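Local coordinates for invasion protein InvA (Salmonella enterica, PDB 2X49) that forms part of the type III secretion export apparatus in the bacterial inner membrane and takes part in invasion of intestinal epithelial cells, at residues L77-N82 and A286-V291. Numbering follows the deposited sequence.
Sequences LMRVVN and AHKDLV
Arg79 and Asp289 meet tip to tip in a salt bridge that carries most of this buried contact. Both terminal guanidinium nitrogens converge on a single carboxylate oxygen: NH1 of Arg79 lies 2.7 Å and NH2 2.6 Å from OD2 of Asp289. OD2 lies in the guanidinium plane at its NH1/NH2 end, and N-H...O angles of about 140° show two bent bonds, as expected when two donors share one acceptor. The carboxylate is turned 35° from that plane; both nitrogens approach from one face of the carboxylate, NH1 on the syn side, NH2 from farther above. An extended arginine chain, with CG anti to the backbone N (chi1 -175°), carries the guanidinium across the 12.1 Å between CA of Arg79 and CA of Asp289.

Lys288 brings a second cation to OD2. Its NZ forms a weak 3.3 Å bond to OD2 of Asp289 and stands 3.2 Å from NH1 of Arg79, a pairing of two donors whose repulsion is probably offset by the shared carboxylate and by Glu128, salt-bridged to both. The ammonium is also hydrogen-bonded to His131, while OD1 of Asp289 pairs with Arg123.

CB of Ala286 comes within 3.8 Å of NH2 of Arg79, and CG1 of Val81 within 4.3 Å of CG of Asp289. Within its own segment, CA of Val81 packs over one guanidinium face, toward its rim. A water weakly links NH2 of Arg79 to the backbone N of Ala286.

In this C-terminal domain of InvA, the contact ties strand 78-80, held between strands 102-107 and 122-124 of an antiparallel sheet, to the 3-10 turn 287-289, which follows helix 266-280 and leads into strand 291-294 of a separate parallel sheet; Glu128 and His131 reach the network from helix 125-139.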
loop_
_atom_site.group_PDB
_atom_site.type_symbol
_atom_site.label_atom_id
_atom_site.label_comp_id
_atom_site.label_asym_id
_atom_site.label_seq_id
_atom_site.Cartn_x
_atom_site.Cartn_y
_atom_site.Cartn_z
ATOM N N LEU A 77 -23.743 3.674 3.086
ATOM C CA LEU A 77 -23.678 3.746 1.584
ATOM C C LEU A 77 -22.673 2.701 1.055
ATOM O O LEU A 77 -22.082 1.949 1.807
ATOM C CB LEU A 77 -23.313 5.163 1.082
ATOM C CG LEU A 77 -24.146 6.385 1.564
ATOM C CD1 LEU A 77 -23.664 7.726 1.037
ATOM C CD2 LEU A 77 -25.621 6.107 1.151
ATOM N N MET A 78 -22.540 2.697 -0.269
ATOM C CA MET A 78 -21.661 1.810 -1.028
ATOM C C MET A 78 -20.677 2.638 -1.831
ATOM O O MET A 78 -21.037 3.586 -2.500
ATOM C CB MET A 78 -22.475 0.936 -1.998
ATOM C CG MET A 78 -23.420 0.021 -1.339
ATOM S SD MET A 78 -22.627 -1.274 -0.395
ATOM C CE MET A 78 -22.014 -2.310 -1.752
ATOM N N ARG A 79 -19.430 2.195 -1.859
ATOM C CA ARG A 79 -18.440 2.894 -2.679
ATOM C C ARG A 79 -18.333 2.336 -4.080
ATOM O O ARG A 79 -18.231 1.118 -4.257
ATOM C CB ARG A 79 -17.074 2.845 -2.011
ATOM C CG ARG A 79 -16.096 3.678 -2.796
ATOM C CD ARG A 79 -14.649 3.699 -2.311
ATOM N NE ARG A 79 -13.794 4.056 -3.454
ATOM C CZ ARG A 79 -12.589 3.558 -3.706
ATOM N NH1 ARG A 79 -12.035 2.677 -2.883
ATOM N NH2 ARG A 79 -11.930 3.940 -4.805
ATOM N N VAL A 80 -18.327 3.251 -5.049
ATOM C CA VAL A 80 -18.104 2.937 -6.488
ATOM C C VAL A 80 -16.622 3.038 -6.759
ATOM O O VAL A 80 -16.049 4.097 -6.947
ATOM C CB VAL A 80 -18.886 3.849 -7.473
ATOM C CG1 VAL A 80 -18.844 3.251 -8.922
ATOM C CG2 VAL A 80 -20.340 3.972 -7.050
ATOM N N VAL A 81 -16.001 1.878 -6.826
ATOM C CA VAL A 81 -14.502 1.802 -6.952
ATOM C C VAL A 81 -13.987 2.345 -8.272
ATOM O O VAL A 81 -13.040 3.122 -8.310
ATOM C CB VAL A 81 -13.967 0.368 -6.671
ATOM C CG1 VAL A 81 -12.422 0.248 -6.852
ATOM C CG2 VAL A 81 -14.377 -0.125 -5.237
ATOM N N ASN A 82 -14.636 1.950 -9.352
ATOM C CA ASN A 82 -14.275 2.379 -10.715
ATOM C C ASN A 82 -15.260 3.403 -11.275
ATOM O O ASN A 82 -15.702 3.354 -12.414
ATOM C CB ASN A 82 -14.087 1.183 -11.661
ATOM C CG ASN A 82 -15.361 0.383 -11.865
ATOM O OD1 ASN A 82 -16.289 0.508 -11.087
ATOM N ND2 ASN A 82 -15.403 -0.452 -12.907
ATOM N N ALA A 286 -9.515 6.559 -6.932
ATOM C CA ALA A 286 -8.594 6.924 -5.818
ATOM C C ALA A 286 -7.233 6.284 -5.990
ATOM O O ALA A 286 -7.100 5.188 -6.492
ATOM C CB ALA A 286 -9.169 6.499 -4.484
ATOM N N HIS A 287 -6.216 6.989 -5.525
ATOM C CA HIS A 287 -4.828 6.535 -5.706
ATOM C C HIS A 287 -4.524 5.196 -5.095
ATOM O O HIS A 287 -3.727 4.455 -5.677
ATOM C CB HIS A 287 -3.820 7.585 -5.208
ATOM C CG HIS A 287 -3.971 8.894 -5.905
ATOM N ND1 HIS A 287 -3.378 10.059 -5.459
ATOM C CD2 HIS A 287 -4.708 9.229 -6.991
ATOM C CE1 HIS A 287 -3.733 11.053 -6.259
ATOM N NE2 HIS A 287 -4.540 10.576 -7.195
ATOM N N LYS A 288 -5.144 4.878 -3.951
ATOM C CA LYS A 288 -4.855 3.584 -3.290
ATOM C C LYS A 288 -5.324 2.419 -4.118
ATOM O O LYS A 288 -4.916 1.293 -3.881
ATOM C CB LYS A 288 -5.455 3.437 -1.892
ATOM C CG LYS A 288 -6.909 3.557 -1.826
ATOM C CD LYS A 288 -7.447 3.347 -0.381
ATOM C CE LYS A 288 -8.956 3.408 -0.341
ATOM N NZ LYS A 288 -9.487 2.151 -0.937
ATOM N N ASP A 289 -6.169 2.711 -5.100
ATOM C CA ASP A 289 -6.821 1.676 -5.948
ATOM C C ASP A 289 -6.185 1.569 -7.323
ATOM O O ASP A 289 -6.666 0.834 -8.240
ATOM C CB ASP A 289 -8.334 1.938 -6.050
ATOM C CG ASP A 289 -9.058 1.743 -4.692
ATOM O OD1 ASP A 289 -8.991 0.634 -4.104
ATOM O OD2 ASP A 289 -9.707 2.703 -4.209
ATOM N N LEU A 290 -5.130 2.328 -7.480
ATOM C CA LEU A 290 -4.298 2.385 -8.707
ATOM C C LEU A 290 -2.902 1.908 -8.467
ATOM O O LEU A 290 -2.451 1.847 -7.349
ATOM C CB LEU A 290 -4.198 3.829 -9.214
ATOM C CG LEU A 290 -5.470 4.461 -9.769
ATOM C CD1 LEU A 290 -5.343 5.969 -10.099
ATOM C CD2 LEU A 290 -6.057 3.702 -10.975
ATOM N N VAL A 291 -2.212 1.625 -9.564
ATOM C CA VAL A 291 -0.743 1.565 -9.519
ATOM C C VAL A 291 -0.180 2.357 -10.658
ATOM O O VAL A 291 -0.790 2.504 -11.727
ATOM C CB VAL A 291 -0.195 0.120 -9.546
ATOM C CG1 VAL A 291 -0.621 -0.646 -8.235
ATOM C CG2 VAL A 291 -0.635 -0.608 -10.814
HETATM O O HOH W 1 -12.617 6.836 -6.600
#